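Local coordinates for protein PA1221 (Pseudomonas aeruginosa, PDB 4DG9) that joins in one chain an AMP-binding enzyme region of the ANL clan and a phosphopantetheine attachment region, and is modelled here with the ligand DG9 bound, at residues 78-83 with 125-130; 109-114 with 480-485; 382-387 with 396-401. All coordinates share one frame; numbering follows the deposited sequence.

In the fold
The three contacts lie at different distances from bound DG9. Interaction 1 (78-83 with 125-130) is the middle of a parallel sheet, with the Y83 side chain about 14 Å from the ligand. It touches interaction 2 (109-114 with 480-485), whose centre is 19 Å away: the Y83 ring packs on L109, and helix 113-123, which starts in interaction 2, leads straight into strand 125-130. Interaction 2 comes nearest to DG9, at about 6 Å from W482. Interaction 3 (382-387 with 396-401), a hairpin, places Y398 about 7 Å from the ligand, yet its nearest atoms are about 14 Å from interaction 2 and about 17 Å from interaction 1.

Interaction 1: 78-83 with 125-130; sequences VCLGVY and CRLILD
G81 is held by both of its backbone polar groups, N and O, to strand 125-130, in the middle of a four-stranded parallel sheet. Its N gives a hydrogen bond to L127 O (2.8 Å) and its carbonyl O takes one from L129 N, the usual parallel pattern in which one residue bonds to the two neighbours of its partner, here I128. The two CA atoms, G81 and I128, are 4.0 Å apart, a closeness for which a residue without a side chain is well suited. The ladder runs on to Y83 N with L129 O (3.0 Å), and at the other end C79 O accepts from R126 N along a nearly straight N-H...O line (171°).

Branched apolar residues fill the face that carries L80, V82, L127 and L129. L80 CD2 meets L127 CB at 4.1 Å, and the same face packs on I97, L94 and C93 of helix 88-99. This helix links strand 79-83 to 103-106 in a beta-alpha-beta crossover, and helix 113-123 then brings the chain back to 125-130, on the other side of 79-83. The face with I128 and Y83 has C125 SG lying against G81 N, its sulfur anti to the C125 backbone N (chi1 -176°).

At the start of the pair, R126, which is exposed, bends at chi2 (-75°) and lays its guanidinium across V78, while NH1 makes a salt bridge with D124 OD2; V78 CG1 sits 3.8 Å from R126 NH2, over one face of the guanidinium near its rim.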
# COMPACT_ATOMS: atom_id res chain seq x y z
N VAL A 78 11.64 -20.34 -8.10
CA VAL A 78 12.60 -19.25 -8.09
C VAL A 78 11.90 -17.89 -8.04
O VAL A 78 10.72 -17.76 -8.41
CB VAL A 78 13.58 -19.29 -9.28
CG1 VAL A 78 13.97 -20.72 -9.61
CG2 VAL A 78 12.98 -18.58 -10.49
N CYS A 79 12.59 -16.90 -7.51
CA CYS A 79 12.06 -15.55 -7.48
C CYS A 79 12.39 -14.77 -8.75
O CYS A 79 13.55 -14.64 -9.12
CB CYS A 79 12.57 -14.78 -6.27
SG CYS A 79 11.90 -13.13 -6.21
N LEU A 80 11.36 -14.26 -9.41
CA LEU A 80 11.53 -13.42 -10.59
C LEU A 80 10.98 -12.02 -10.34
O LEU A 80 9.91 -11.86 -9.77
CB LEU A 80 10.82 -14.02 -11.80
CG LEU A 80 11.38 -15.36 -12.29
CD1 LEU A 80 10.52 -15.88 -13.42
CD2 LEU A 80 12.80 -15.16 -12.75
N GLY A 81 11.73 -11.02 -10.79
CA GLY A 81 11.34 -9.63 -10.64
C GLY A 81 10.47 -9.11 -11.78
O GLY A 81 10.48 -9.62 -12.89
N VAL A 82 9.71 -8.07 -11.46
CA VAL A 82 8.91 -7.36 -12.43
C VAL A 82 9.09 -5.87 -12.23
O VAL A 82 9.06 -5.37 -11.09
CB VAL A 82 7.42 -7.70 -12.28
CG1 VAL A 82 6.57 -6.80 -13.17
CG2 VAL A 82 7.20 -9.15 -12.61
N TYR A 83 9.28 -5.14 -13.33
CA TYR A 83 9.25 -3.70 -13.27
C TYR A 83 8.36 -3.04 -14.30
O TYR A 83 8.15 -3.56 -15.39
CB TYR A 83 10.64 -3.06 -13.34
CG TYR A 83 10.53 -1.57 -13.12
CD1 TYR A 83 9.83 -1.07 -12.01
CD2 TYR A 83 11.05 -0.65 -14.03
CE1 TYR A 83 9.69 0.30 -11.79
CE2 TYR A 83 10.91 0.73 -13.83
CZ TYR A 83 10.23 1.20 -12.71
OH TYR A 83 10.09 2.56 -12.50
N CYS A 125 16.84 -12.98 -6.28
CA CYS A 125 16.04 -12.70 -7.46
C CYS A 125 16.88 -12.90 -8.71
O CYS A 125 17.90 -12.25 -8.89
CB CYS A 125 15.51 -11.28 -7.40
SG CYS A 125 14.42 -10.89 -8.74
N ARG A 126 16.44 -13.82 -9.56
CA ARG A 126 17.30 -14.30 -10.63
C ARG A 126 17.40 -13.29 -11.77
O ARG A 126 18.48 -12.97 -12.26
CB ARG A 126 16.78 -15.64 -11.16
CG ARG A 126 16.71 -16.76 -10.13
CD ARG A 126 18.09 -17.32 -9.79
NE ARG A 126 18.06 -18.78 -9.71
CZ ARG A 126 17.63 -19.47 -8.65
NH1 ARG A 126 17.20 -18.84 -7.56
NH2 ARG A 126 17.64 -20.80 -8.67
N LEU A 127 16.23 -12.81 -12.17
CA LEU A 127 16.08 -12.03 -13.37
C LEU A 127 14.88 -11.12 -13.18
O LEU A 127 13.90 -11.50 -12.54
CB LEU A 127 15.80 -12.99 -14.53
CG LEU A 127 15.04 -12.48 -15.74
CD1 LEU A 127 16.01 -11.96 -16.78
CD2 LEU A 127 14.20 -13.59 -16.32
N ILE A 128 14.94 -9.93 -13.76
CA ILE A 128 13.83 -9.00 -13.68
C ILE A 128 13.17 -8.91 -15.04
O ILE A 128 13.86 -8.76 -16.07
CB ILE A 128 14.33 -7.61 -13.27
CG1 ILE A 128 15.03 -7.72 -11.92
CG2 ILE A 128 13.17 -6.60 -13.25
CD1 ILE A 128 15.79 -6.50 -11.53
N LEU A 129 11.85 -9.02 -15.05
CA LEU A 129 11.08 -8.88 -16.28
C LEU A 129 10.65 -7.43 -16.42
O LEU A 129 9.78 -6.96 -15.70
CB LEU A 129 9.83 -9.76 -16.25
CG LEU A 129 10.07 -11.27 -16.22
CD1 LEU A 129 8.75 -12.01 -16.11
CD2 LEU A 129 10.82 -11.71 -17.46
N ASP A 130 11.24 -6.75 -17.39
CA ASP A 130 11.06 -5.32 -17.52
C ASP A 130 9.90 -4.99 -18.44
O ASP A 130 9.98 -5.16 -19.65
CB ASP A 130 12.35 -4.74 -18.11
CG ASP A 130 12.19 -3.32 -18.58
OD1 ASP A 130 11.19 -2.70 -18.20
OD2 ASP A 130 13.07 -2.84 -19.32

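Interaction 2: 109-114 with 480-485; sequences LKQPAA and PTWQRP
Q111 points the end of its side-chain amide at T481, crossing it at about a right angle, and bonds to both its N-H and its hydroxyl. OE1 accepts the T481 N-H at 2.8 Å, in the plane of the amide carbonyl and on a lone pair, while NE2 donates to T481 OG1 at 3.2 Å with the hydroxyl oxygen close to the amide plane. A glutamine suits the place because one flat group offers an acceptor and a donor side by side. Its chain is bent at chi2 (-58°), which folds the amide back onto the turn, and NE2 has a second acceptor in D108 OD2. The T481 N-H lies at the start of a short 3-10 segment, 481-483.

These partners are far apart in sequence. The joint is consistent with the meeting of the large N-terminal and small C-terminal parts of an ANL-type enzyme. On the 109-114 side, P112 is the N-cap of helix 113-123, and its CD rests 4.0 Å from R484 NH2. The R484 chain runs extended from CG to NE, with NE bonded to L479 O and the guanidinium over T481 CA.

W482 meets Q111 NE2 with the edge of its indole at CD1 (3.9 Å), the planes 70° apart. P480 CB and Q483 CG pad one ring face, Y427 stacks on the indole and F215 meets it edge-to-face.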
# COMPACT_ATOMS: atom_id res chain seq x y z
N LEU A 109 11.61 0.95 -9.47
CA LEU A 109 12.83 1.65 -9.90
C LEU A 109 12.82 3.12 -9.47
O LEU A 109 13.75 3.86 -9.75
CB LEU A 109 13.11 1.50 -11.41
CG LEU A 109 13.59 0.12 -11.91
CD1 LEU A 109 14.01 0.19 -13.37
CD2 LEU A 109 14.73 -0.43 -11.07
N LYS A 110 11.76 3.52 -8.78
CA LYS A 110 11.75 4.79 -8.08
C LYS A 110 12.65 4.74 -6.84
O LYS A 110 12.77 5.73 -6.14
CB LYS A 110 10.33 5.19 -7.65
CG LYS A 110 9.41 5.53 -8.81
CD LYS A 110 8.03 5.92 -8.32
CE LYS A 110 7.04 5.92 -9.48
NZ LYS A 110 7.64 6.50 -10.72
N GLN A 111 13.24 3.58 -6.57
CA GLN A 111 13.91 3.38 -5.29
C GLN A 111 15.41 3.30 -5.48
O GLN A 111 15.87 3.03 -6.58
CB GLN A 111 13.40 2.12 -4.57
CG GLN A 111 11.88 2.09 -4.39
CD GLN A 111 11.34 3.28 -3.61
OE1 GLN A 111 12.07 3.95 -2.87
NE2 GLN A 111 10.04 3.55 -3.76
N PRO A 112 16.18 3.60 -4.43
CA PRO A 112 17.63 3.60 -4.63
C PRO A 112 18.21 2.21 -4.89
O PRO A 112 17.72 1.19 -4.39
CB PRO A 112 18.17 4.21 -3.33
CG PRO A 112 17.07 4.12 -2.35
CD PRO A 112 15.79 4.16 -3.13
N ALA A 113 19.27 2.20 -5.68
CA ALA A 113 19.89 0.98 -6.16
C ALA A 113 20.19 0.01 -5.03
O ALA A 113 19.78 -1.15 -5.07
CB ALA A 113 21.15 1.31 -6.92
N ALA A 114 20.93 0.46 -4.02
CA ALA A 114 21.29 -0.43 -2.93
C ALA A 114 20.05 -1.08 -2.31
O ALA A 114 20.10 -2.24 -1.89
CB ALA A 114 22.10 0.30 -1.88
N PRO A 480 14.30 4.27 1.04
CA PRO A 480 13.21 4.19 0.06
C PRO A 480 12.30 5.39 0.24
O PRO A 480 12.10 5.82 1.39
CB PRO A 480 12.47 2.91 0.43
CG PRO A 480 12.88 2.61 1.85
CD PRO A 480 14.26 3.16 2.01
N THR A 481 11.78 5.93 -0.86
CA THR A 481 11.06 7.21 -0.89
C THR A 481 10.00 7.33 0.19
O THR A 481 9.84 8.38 0.81
CB THR A 481 10.34 7.41 -2.22
OG1 THR A 481 9.41 6.34 -2.42
CG2 THR A 481 11.31 7.44 -3.38
N TRP A 482 9.28 6.24 0.41
CA TRP A 482 8.22 6.25 1.40
C TRP A 482 8.72 6.30 2.84
O TRP A 482 7.94 6.47 3.77
CB TRP A 482 7.25 5.07 1.17
CG TRP A 482 7.89 3.75 0.94
CD1 TRP A 482 8.30 3.22 -0.26
CD2 TRP A 482 8.18 2.75 1.92
NE1 TRP A 482 8.85 1.97 -0.07
CE2 TRP A 482 8.78 1.66 1.26
CE3 TRP A 482 8.00 2.69 3.31
CZ2 TRP A 482 9.20 0.52 1.93
CZ3 TRP A 482 8.41 1.54 3.97
CH2 TRP A 482 9.00 0.48 3.29
N GLN A 483 10.03 6.14 3.03
CA GLN A 483 10.60 6.26 4.38
C GLN A 483 11.25 7.60 4.68
O GLN A 483 11.74 7.80 5.78
CB GLN A 483 11.62 5.14 4.67
CG GLN A 483 11.06 3.77 4.48
CD GLN A 483 11.93 2.70 5.09
OE1 GLN A 483 13.07 2.97 5.51
NE2 GLN A 483 11.41 1.48 5.16
N ARG A 484 11.29 8.50 3.70
CA ARG A 484 11.95 9.79 3.88
C ARG A 484 11.03 10.80 4.53
O ARG A 484 9.90 10.98 4.09
CB ARG A 484 12.41 10.36 2.55
CG ARG A 484 13.09 9.35 1.66
CD ARG A 484 13.74 10.00 0.46
NE ARG A 484 14.47 8.99 -0.29
CZ ARG A 484 14.54 8.97 -1.61
NH1 ARG A 484 13.93 9.91 -2.32
NH2 ARG A 484 15.22 8.01 -2.23
N PRO A 485 11.51 11.46 5.59
CA PRO A 485 10.69 12.49 6.24
C PRO A 485 10.31 13.62 5.27
O PRO A 485 11.07 14.00 4.37
CB PRO A 485 11.61 13.01 7.34
CG PRO A 485 12.54 11.86 7.63
CD PRO A 485 12.77 11.21 6.30

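Interaction 3: 382-387 with 396-401; sequences RASFVE and RAYRTG
The phenyl ring of F385 has Y398 CD1 over the centre of one face, 3.7 Å above its plane, and the guanidinium of R396 beside it. Ring and guanidinium planes are nearly parallel (10°), with F385 CD1 over one guanidinium face, whereas the two aromatic planes make 45° and their centroids lie 4.9 Å apart, an oblique pairing. All three side chains project from one face of a beta hairpin, strands 385-389 and 394-406, part of an antiparallel sheet.

Extension along the chain carries R396 to the ring: CG is anti to the backbone N (chi1 -174°) and the chain stays stretched to NE. NH2 is hydrogen-bonded to A371 O, which helps fix the turn of the guanidinium. A flat apolar ring such as that of F385 suits a place packed against Y398 and beside the R396 guanidinium. Y398 itself lies about 7 Å from bound DG9, and S384 CB touches Y398 CE1 at 3.6 Å.

The hairpin starts abruptly, since F385 is the first residue to leave the helix 378-384. The last helical residue, S384, already joins the ladder: its O accepts from R399 N at 2.9 Å. V386 and A397 then form a hydrogen-bonded pair, in which V386 N gives to A397 O, and A397 N gives to V386 O at 2.8 Å; it is flanked by the non-hydrogen-bonded pairs F385-Y398 and E387-R396. On the face that carries V386, A397 packs on V364 and F366 of the neighbouring strand 361-367, where a methyl is small enough to fit, and R399 reaches a salt bridge with E362 through NH2. On this face, away from F385, V386 CG2 lies 4.2 Å from A397 CB and 4.1 Å from R399 CG.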
# COMPACT_ATOMS: atom_id res chain seq x y z
N ARG A 382 10.47 -16.76 14.98
CA ARG A 382 10.08 -17.54 16.15
C ARG A 382 9.27 -16.67 17.10
O ARG A 382 8.47 -17.16 17.90
CB ARG A 382 11.32 -18.08 16.88
CG ARG A 382 12.11 -19.11 16.09
CD ARG A 382 13.13 -19.80 16.99
NE ARG A 382 13.93 -18.84 17.74
CZ ARG A 382 15.14 -18.41 17.38
NH1 ARG A 382 15.69 -18.86 16.26
NH2 ARG A 382 15.79 -17.54 18.13
N ALA A 383 9.49 -15.36 17.02
CA ALA A 383 8.83 -14.45 17.93
C ALA A 383 7.36 -14.28 17.58
O ALA A 383 6.49 -14.40 18.44
CB ALA A 383 9.55 -13.11 17.97
N SER A 384 7.06 -13.95 16.32
CA SER A 384 5.66 -13.78 15.94
C SER A 384 4.94 -14.95 15.25
O SER A 384 3.73 -14.99 15.22
CB SER A 384 5.49 -12.51 15.13
OG SER A 384 6.57 -12.40 14.23
N PHE A 385 5.68 -15.93 14.75
CA PHE A 385 5.05 -17.09 14.11
C PHE A 385 5.21 -18.25 15.06
O PHE A 385 6.31 -18.77 15.21
CB PHE A 385 5.73 -17.43 12.79
CG PHE A 385 5.28 -16.58 11.62
CD1 PHE A 385 4.16 -16.95 10.87
CD2 PHE A 385 5.98 -15.44 11.25
CE1 PHE A 385 3.74 -16.18 9.79
CE2 PHE A 385 5.56 -14.67 10.17
CZ PHE A 385 4.44 -15.05 9.44
N VAL A 386 4.11 -18.67 15.67
CA VAL A 386 4.15 -19.56 16.82
C VAL A 386 3.08 -20.62 16.65
O VAL A 386 2.32 -20.55 15.72
CB VAL A 386 3.84 -18.81 18.11
CG1 VAL A 386 4.95 -17.84 18.44
CG2 VAL A 386 2.48 -18.09 17.99
N GLU A 387 3.06 -21.62 17.53
CA GLU A 387 1.91 -22.52 17.58
C GLU A 387 1.07 -22.16 18.80
O GLU A 387 1.61 -21.85 19.86
CB GLU A 387 2.33 -23.99 17.62
CG GLU A 387 3.16 -24.44 16.40
CD GLU A 387 3.65 -25.88 16.51
OE1 GLU A 387 4.56 -26.27 15.74
OE2 GLU A 387 3.14 -26.63 17.38
N ARG A 396 -0.67 -23.43 13.75
CA ARG A 396 0.27 -22.37 13.44
C ARG A 396 -0.48 -21.04 13.50
O ARG A 396 -1.62 -20.93 13.07
CB ARG A 396 0.87 -22.57 12.05
CG ARG A 396 1.95 -21.59 11.73
CD ARG A 396 2.92 -22.14 10.71
NE ARG A 396 3.94 -21.15 10.38
CZ ARG A 396 3.83 -20.26 9.40
NH1 ARG A 396 2.74 -20.24 8.64
NH2 ARG A 396 4.81 -19.39 9.18
N ALA A 397 0.18 -20.04 14.04
CA ALA A 397 -0.43 -18.75 14.24
C ALA A 397 0.59 -17.65 14.02
O ALA A 397 1.81 -17.90 14.04
CB ALA A 397 -1.00 -18.65 15.65
N TYR A 398 0.09 -16.45 13.79
CA TYR A 398 0.92 -15.25 13.77
C TYR A 398 0.36 -14.19 14.71
O TYR A 398 -0.83 -13.92 14.69
CB TYR A 398 1.03 -14.70 12.37
CG TYR A 398 1.62 -13.31 12.27
CD1 TYR A 398 2.99 -13.11 12.34
CD2 TYR A 398 0.80 -12.21 12.09
CE1 TYR A 398 3.53 -11.84 12.24
CE2 TYR A 398 1.33 -10.95 11.98
CZ TYR A 398 2.69 -10.76 12.05
OH TYR A 398 3.19 -9.49 11.94
N ARG A 399 1.23 -13.62 15.54
CA ARG A 399 0.85 -12.57 16.49
C ARG A 399 1.00 -11.19 15.84
O ARG A 399 2.11 -10.78 15.47
CB ARG A 399 1.73 -12.64 17.74
CG ARG A 399 1.85 -14.02 18.37
CD ARG A 399 2.76 -13.97 19.60
NE ARG A 399 2.18 -13.12 20.65
CZ ARG A 399 1.43 -13.57 21.65
NH1 ARG A 399 1.17 -14.87 21.75
NH2 ARG A 399 0.94 -12.73 22.54
N THR A 400 -0.11 -10.47 15.71
CA THR A 400 -0.11 -9.25 14.92
C THR A 400 0.61 -8.12 15.63
O THR A 400 1.27 -7.30 14.99
CB THR A 400 -1.53 -8.81 14.58
OG1 THR A 400 -2.24 -8.47 15.79
CG2 THR A 400 -2.27 -9.93 13.84
N GLY A 401 0.47 -8.06 16.94
CA GLY A 401 0.99 -6.93 17.70
C GLY A 401 -0.01 -5.80 17.72
O GLY A 401 0.30 -4.70 18.18